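Local coordinates for acyl-coenzyme A oxidase 3 (Yarrowia lipolytica, PDB 5YS9) that oxidises acyl-CoA substrates to 2-trans-enoyl-CoA with FAD and molecular oxygen, releasing hydrogen peroxide in the peroxisomal beta-oxidation of fatty acids, at the interface of chains A and B. Sequence-based numbering; all coordinates share one arbitrary frame. Chains: chain A/B, Acyl-coenzyme A oxidase 3.

Three separate patches join the two copies of the oxidase, and two-fold symmetry repeats each with the chains exchanged. Contact 1 joins two loops beside the FAD sites. Contact 2, about 54 Å away between C-alpha centres, uses the end of helix 677-685 and the following segment. Contact 3, with 3-10 helix 437-439, lies about 40 Å from contact 1 and 29 Å from contact 2. No residue is shared, but helix 78-92, opening with B:Lys78 of contact 3, runs into 3-10 helix 93-95, opening with B:Ser93 of contact 2. In this assembly the copies meet at widely spaced points; the structure alone does not show the cellular unit.

Contact 1: the interface of chains A and B. Residues chain A 167-170; chain B 333-334, 342.
The RRQFG segment of chain B, whose B:Gln333 and B:Phe334 line an FAD pocket, meets the Gly-His-Gly-Ser-Asn stretch of chain A through A:His167 to A:Asn170. The side-chain carbonyl OE1 of B:Gln333 takes two backbone N-H groups from opposite faces of its plane, A:Gly168 N at 2.8 Å and A:Asn170 N at 3.2 Å. The bend at chi2 (78°) turns the amide into this loop. Shortening B:Gln333 to an alanine removes OE1, which is likely to leave both N-H groups without an acceptor and the chain A loop freer to shift. A:Asn170 lies stacked on B:Phe334, amide and ring planes 19° apart, with its CB over the ring centre, 3.6 Å from the centroid. The amide's ND2 then reaches the carboxylate OE1 of B:Glu342 at 2.5 Å, descending from above the carboxylate plane although the oxygen lies in the amide plane. The same OE1 accepts B:Phe334 N at 2.8 Å from its anti side, so B:Glu342 braces the phenylalanine's backbone while holding the asparagine. The imidazole of A:His167 turns its edge to the B:Glu342 carboxylate, the two planes 10° apart. In the fold, the chain A loop runs from strand 158-161 towards 3-10 helix 171-173, and the chain B residues follow helix 300-330.

Contact 2: the interface of chains A and B. Residues chain A 684-685, 687, 689; chain B 93, 96, 152-154.
A:Arg687 NH1, one terminal nitrogen of the guanidinium, donates to two backbone carbonyls at once: B:Val153 O at 2.7 Å across the interface and A:Phe684 O at 2.9 Å within its own chain. Both oxygens lie at the edge of the guanidinium, in its plane, though NH1 sits above the plane of each carbonyl. The other terminal nitrogen, NH2, gives a 2.5 Å bond to B:Asp152 O, which it meets nearly along the C=O axis. Two successive carbonyls of chain B are thereby read by the two ends of one flat group, and the three bonds together should fix its rotation. The arginine's CG sits between the backbone N and the carbonyl carbon (chi1 75°), and the chain then runs extended to NE, carrying the guanidinium over to the partner. One face is met by A:Phe684 CE1, 3.3 Å above the plane and towards the rim; over the centre of the opposite face stands B:Lys154 CD. The phenylalanine, at the end of helix 677-685, also packs its CE2 on B:Val153 CG1 at 3.7 Å, with its outer end facing B:Trp96 and B:Ser93. B:Lys154 crosses the arginine at about a right angle, its NZ 3.6 Å from A:Arg687 NH2; A:Asp689 may temper the positive charge gathered there. A:Asp689 OD1 lies 3.3 Å from B:Lys154 CE and 4.2 Å from its NZ, without a salt bridge.

Contact 3: the interface of chains A and B. Residues chain A 75, 437-438, 667; chain B 78, 250-252.
With its CG opposite the carbonyl carbon (chi1 -53°), A:Tyr438 extends from 3-10 helix 437-439 to set its phenol OH against B:Lys252, whose backbone N donates to it at 3.2 Å. A:Asn667, also turned with CG opposite its carbonyl carbon (chi1 -57°), brings ND2 to the same oxygen at 3.1 Å. The hydroxyl in turn donates to A:Asp75 OD1 at 2.7 Å, using the carboxylate's syn lone pair. One phenol oxygen thus links three groups, and the aspartate and asparagine of its own chain hold it ready for the partner's backbone. At the ring's edge, and in its plane, lies B:Ile250 O, 3.4 Å from A:Tyr438 CE2. B:Gly251 passes close to the asparagine amide, its CA 3.6 Å from A:Asn667 CG. B:Lys252 crosses the tyrosine at about a right angle and runs antiparallel past A:Asp75; its CB, rather than its amine, makes the approach. B:Lys78 NZ stands farther off and may lend only a mild electrostatic pull on A:Asp75. A second backbone bond joins the chains: A:Gly437 N donates to B:Lys252 O at 2.9 Å.

Contact 1: the interface of chains A and B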
loop_
_atom_site.group_PDB
_atom_site.type_symbol
_atom_site.label_atom_id
_atom_site.label_comp_id
_atom_site.label_asym_id
_atom_site.label_seq_id
_atom_site.Cartn_x
_atom_site.Cartn_y
_atom_site.Cartn_z
ATOM N N HIS A 167 15.136 -20.382 2.226
ATOM C CA HIS A 167 15.453 -19.702 3.471
ATOM C C HIS A 167 15.781 -18.229 3.364
ATOM O O HIS A 167 16.694 -17.847 2.673
ATOM C CB HIS A 167 16.577 -20.439 4.182
ATOM C CG HIS A 167 16.172 -21.784 4.674
ATOM N ND1 HIS A 167 15.577 -21.975 5.896
ATOM C CD2 HIS A 167 16.232 -22.998 4.092
ATOM C CE1 HIS A 167 15.305 -23.251 6.054
ATOM N NE2 HIS A 167 15.691 -23.893 4.974
ATOM N N GLY A 168 15.045 -17.406 4.090
ATOM C CA GLY A 168 15.329 -15.990 4.131
ATOM C C GLY A 168 15.547 -15.452 5.522
ATOM O O GLY A 168 16.626 -15.033 5.857
ATOM N N SER A 169 14.483 -15.460 6.321
ATOM C CA SER A 169 14.550 -15.064 7.724
ATOM C C SER A 169 15.425 -15.989 8.573
ATOM O O SER A 169 16.185 -15.526 9.424
ATOM C CB SER A 169 13.143 -14.984 8.323
ATOM O OG SER A 169 12.466 -13.821 7.879
ATOM N N ASN A 170 15.314 -17.296 8.342
ATOM C CA ASN A 170 16.065 -18.261 9.106
ATOM C C ASN A 170 17.388 -18.561 8.466
ATOM O O ASN A 170 17.556 -19.575 7.826
ATOM C CB ASN A 170 15.264 -19.536 9.291
ATOM C CG ASN A 170 15.939 -20.517 10.211
ATOM O OD1 ASN A 170 16.825 -20.163 10.966
ATOM N ND2 ASN A 170 15.525 -21.761 10.140
ATOM N N GLN B 333 9.693 -22.088 7.777
ATOM C CA GLN B 333 10.777 -21.276 8.280
ATOM C C GLN B 333 10.822 -21.318 9.798
ATOM O O GLN B 333 9.893 -20.900 10.451
ATOM C CB GLN B 333 10.644 -19.845 7.761
ATOM C CG GLN B 333 11.951 -19.102 7.618
ATOM C CD GLN B 333 12.739 -19.488 6.392
ATOM O OE1 GLN B 333 13.731 -18.866 6.078
ATOM N NE2 GLN B 333 12.303 -20.516 5.701
ATOM N N PHE B 334 11.919 -21.830 10.333
ATOM C CA PHE B 334 12.228 -21.840 11.754
ATOM C C PHE B 334 11.660 -23.077 12.423
ATOM O O PHE B 334 10.605 -23.550 12.062
ATOM C CB PHE B 334 11.694 -20.593 12.441
ATOM C CG PHE B 334 12.497 -19.362 12.185
ATOM C CD1 PHE B 334 13.672 -19.139 12.864
ATOM C CD2 PHE B 334 12.068 -18.424 11.280
ATOM C CE1 PHE B 334 14.408 -18.009 12.636
ATOM C CE2 PHE B 334 12.799 -17.291 11.047
ATOM C CZ PHE B 334 13.970 -17.081 11.729
ATOM N N GLU B 342 11.558 -27.663 10.145
ATOM C CA GLU B 342 11.074 -26.344 10.443
ATOM C C GLU B 342 9.581 -26.304 10.247
ATOM O O GLU B 342 9.025 -27.061 9.486
ATOM C CB GLU B 342 11.750 -25.319 9.559
ATOM C CG GLU B 342 13.226 -25.134 9.870
ATOM C CD GLU B 342 13.892 -24.371 8.752
ATOM O OE1 GLU B 342 13.863 -23.113 8.788
ATOM O OE2 GLU B 342 14.409 -25.025 7.818
#

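Contact 2: the interface of chains A and B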
loop_
_atom_site.group_PDB
_atom_site.type_symbol
_atom_site.label_atom_id
_atom_site.label_comp_id
_atom_site.label_asym_id
_atom_site.label_seq_id
_atom_site.Cartn_x
_atom_site.Cartn_y
_atom_site.Cartn_z
ATOM N N PHE A 684 -10.307 -3.067 -36.243
ATOM C CA PHE A 684 -11.436 -3.303 -35.383
ATOM C C PHE A 684 -12.611 -2.338 -35.591
ATOM O O PHE A 684 -13.698 -2.791 -35.939
ATOM C CB PHE A 684 -11.036 -3.247 -33.924
ATOM C CG PHE A 684 -12.205 -3.432 -33.010
ATOM C CD1 PHE A 684 -12.885 -4.641 -32.992
ATOM C CD2 PHE A 684 -12.636 -2.407 -32.179
ATOM C CE1 PHE A 684 -13.981 -4.844 -32.144
ATOM C CE2 PHE A 684 -13.752 -2.593 -31.343
ATOM C CZ PHE A 684 -14.425 -3.804 -31.336
ATOM N N LEU A 685 -12.411 -1.031 -35.381
ATOM C CA LEU A 685 -13.512 -0.054 -35.600
ATOM C C LEU A 685 -14.167 -0.194 -36.972
ATOM O O LEU A 685 -15.356 0.036 -37.082
ATOM C CB LEU A 685 -13.089 1.409 -35.475
ATOM C CG LEU A 685 -12.487 1.881 -34.171
ATOM C CD1 LEU A 685 -11.872 3.242 -34.386
ATOM C CD2 LEU A 685 -13.522 1.963 -33.087
ATOM N N ARG A 687 -14.266 -3.013 -38.932
ATOM C CA ARG A 687 -14.475 -4.406 -39.258
ATOM C C ARG A 687 -15.762 -4.655 -40.034
ATOM O O ARG A 687 -16.715 -3.905 -39.943
ATOM C CB ARG A 687 -14.445 -5.254 -37.988
ATOM C CG ARG A 687 -15.680 -5.173 -37.113
ATOM C CD ARG A 687 -15.343 -5.533 -35.681
ATOM N NE ARG A 687 -16.467 -5.379 -34.773
ATOM C CZ ARG A 687 -16.769 -4.260 -34.130
ATOM N NH1 ARG A 687 -16.037 -3.179 -34.294
ATOM N NH2 ARG A 687 -17.806 -4.226 -33.319
ATOM N N ASP A 689 -19.195 -6.731 -41.265
ATOM C CA ASP A 689 -20.339 -7.350 -40.619
ATOM C C ASP A 689 -20.228 -8.854 -40.637
ATOM O O ASP A 689 -19.573 -9.426 -41.489
ATOM C CB ASP A 689 -21.622 -6.944 -41.325
ATOM C CG ASP A 689 -22.055 -5.550 -40.971
ATOM O OD1 ASP A 689 -21.821 -5.133 -39.827
ATOM O OD2 ASP A 689 -22.628 -4.868 -41.836
ATOM N N SER B 93 -15.293 -8.812 -27.832
ATOM C CA SER B 93 -16.451 -8.420 -28.640
ATOM C C SER B 93 -17.223 -9.542 -29.279
ATOM O O SER B 93 -18.403 -9.370 -29.572
ATOM C CB SER B 93 -16.081 -7.439 -29.713
ATOM O OG SER B 93 -15.633 -8.148 -30.810
ATOM N N TRP B 96 -20.560 -10.144 -27.374
ATOM C CA TRP B 96 -21.619 -9.120 -27.292
ATOM C C TRP B 96 -22.963 -9.542 -27.867
ATOM O O TRP B 96 -23.987 -9.236 -27.282
ATOM C CB TRP B 96 -21.191 -7.787 -27.936
ATOM C CG TRP B 96 -19.967 -7.206 -27.333
ATOM C CD1 TRP B 96 -19.364 -7.563 -26.132
ATOM C CD2 TRP B 96 -19.168 -6.156 -27.883
ATOM N NE1 TRP B 96 -18.255 -6.803 -25.931
ATOM C CE2 TRP B 96 -18.097 -5.937 -26.981
ATOM C CE3 TRP B 96 -19.243 -5.388 -29.065
ATOM C CZ2 TRP B 96 -17.112 -4.994 -27.218
ATOM C CZ3 TRP B 96 -18.247 -4.435 -29.309
ATOM C CH2 TRP B 96 -17.196 -4.249 -28.384
ATOM N N ASP B 152 -22.373 -1.049 -31.115
ATOM C CA ASP B 152 -21.500 -2.068 -31.668
ATOM C C ASP B 152 -20.019 -1.671 -31.800
ATOM O O ASP B 152 -19.168 -2.518 -32.184
ATOM C CB ASP B 152 -22.060 -2.489 -33.027
ATOM C CG ASP B 152 -23.516 -2.944 -32.935
ATOM O OD1 ASP B 152 -23.944 -3.439 -31.864
ATOM O OD2 ASP B 152 -24.253 -2.776 -33.920
ATOM N N VAL B 153 -19.691 -0.418 -31.488
ATOM C CA VAL B 153 -18.300 0.051 -31.616
ATOM C C VAL B 153 -17.832 -0.159 -33.073
ATOM O O VAL B 153 -16.789 -0.774 -33.318
ATOM C CB VAL B 153 -17.350 -0.633 -30.588
ATOM C CG1 VAL B 153 -16.077 0.128 -30.437
ATOM C CG2 VAL B 153 -17.987 -0.713 -29.207
ATOM N N LYS B 154 -18.655 0.336 -34.006
ATOM C CA LYS B 154 -18.448 0.264 -35.449
ATOM C C LYS B 154 -18.285 1.681 -35.975
ATOM O O LYS B 154 -19.247 2.430 -36.083
ATOM C CB LYS B 154 -19.654 -0.377 -36.135
ATOM C CG LYS B 154 -19.848 -1.864 -35.882
ATOM C CD LYS B 154 -19.323 -2.723 -37.021
ATOM C CE LYS B 154 -20.119 -4.018 -37.213
ATOM N NZ LYS B 154 -20.225 -4.779 -35.945
#

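Contact 3: the interface of chains A and B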
loop_
_atom_site.group_PDB
_atom_site.type_symbol
_atom_site.label_atom_id
_atom_site.label_comp_id
_atom_site.label_asym_id
_atom_site.label_seq_id
_atom_site.Cartn_x
_atom_site.Cartn_y
_atom_site.Cartn_z
ATOM N N ASP A 75 8.857 6.871 -17.088
ATOM C CA ASP A 75 8.469 6.303 -18.346
ATOM C C ASP A 75 9.422 5.208 -18.795
ATOM O O ASP A 75 9.244 4.647 -19.891
ATOM C CB ASP A 75 8.460 7.389 -19.433
ATOM C CG ASP A 75 7.395 8.472 -19.203
ATOM O OD1 ASP A 75 6.212 8.123 -19.336
ATOM O OD2 ASP A 75 7.748 9.665 -18.926
ATOM N N GLY A 437 1.695 8.750 -12.570
ATOM C CA GLY A 437 3.084 8.316 -12.381
ATOM C C GLY A 437 4.085 9.464 -12.131
ATOM O O GLY A 437 5.078 9.285 -11.429
ATOM N N TYR A 438 3.842 10.627 -12.722
ATOM C CA TYR A 438 4.768 11.785 -12.608
ATOM C C TYR A 438 4.776 12.402 -11.207
ATOM O O TYR A 438 5.718 13.074 -10.840
ATOM C CB TYR A 438 4.488 12.852 -13.724
ATOM C CG TYR A 438 4.493 12.192 -15.074
ATOM C CD1 TYR A 438 5.657 11.536 -15.539
ATOM C CD2 TYR A 438 3.330 12.116 -15.858
ATOM C CE1 TYR A 438 5.655 10.843 -16.746
ATOM C CE2 TYR A 438 3.337 11.439 -17.074
ATOM C CZ TYR A 438 4.495 10.814 -17.504
ATOM O OH TYR A 438 4.507 10.143 -18.690
ATOM N N ASN A 667 4.636 13.368 -23.066
ATOM C CA ASN A 667 3.640 12.793 -23.933
ATOM C C ASN A 667 3.209 13.809 -24.974
ATOM O O ASN A 667 2.095 14.317 -24.930
ATOM C CB ASN A 667 2.448 12.293 -23.121
ATOM C CG ASN A 667 2.833 11.287 -22.053
ATOM O OD1 ASN A 667 2.906 10.107 -22.309
ATOM N ND2 ASN A 667 3.053 11.756 -20.858
ATOM N N LYS B 78 4.410 -0.311 -21.190
ATOM C CA LYS B 78 3.188 0.451 -21.392
ATOM C C LYS B 78 2.683 0.424 -22.849
ATOM O O LYS B 78 1.478 0.256 -23.064
ATOM C CB LYS B 78 3.354 1.835 -20.767
ATOM C CG LYS B 78 2.862 3.058 -21.510
ATOM C CD LYS B 78 1.628 3.723 -20.916
ATOM C CE LYS B 78 1.733 5.256 -20.973
ATOM N NZ LYS B 78 1.746 5.892 -22.326
ATOM N N ILE B 250 -2.203 11.649 -21.135
ATOM C CA ILE B 250 -1.769 11.977 -19.797
ATOM C C ILE B 250 -0.495 11.227 -19.443
ATOM O O ILE B 250 0.329 11.713 -18.723
ATOM C CB ILE B 250 -2.904 11.822 -18.775
ATOM C CG1 ILE B 250 -3.906 12.961 -18.962
ATOM C CG2 ILE B 250 -2.363 11.806 -17.362
ATOM C CD1 ILE B 250 -5.235 12.762 -18.294
ATOM N N GLY B 251 -0.366 10.011 -19.928
ATOM C CA GLY B 251 0.876 9.274 -19.833
ATOM C C GLY B 251 0.944 8.301 -18.691
ATOM O O GLY B 251 -0.037 7.782 -18.266
ATOM N N LYS B 252 2.133 8.096 -18.164
ATOM C CA LYS B 252 2.373 7.046 -17.158
ATOM C C LYS B 252 1.468 7.210 -15.928
ATOM O O LYS B 252 1.379 8.289 -15.380
ATOM C CB LYS B 252 3.833 7.046 -16.749
ATOM C CG LYS B 252 4.275 5.879 -15.852
ATOM C CD LYS B 252 4.560 4.578 -16.595
ATOM C CE LYS B 252 4.944 3.458 -15.622
ATOM N NZ LYS B 252 3.765 2.792 -15.014
#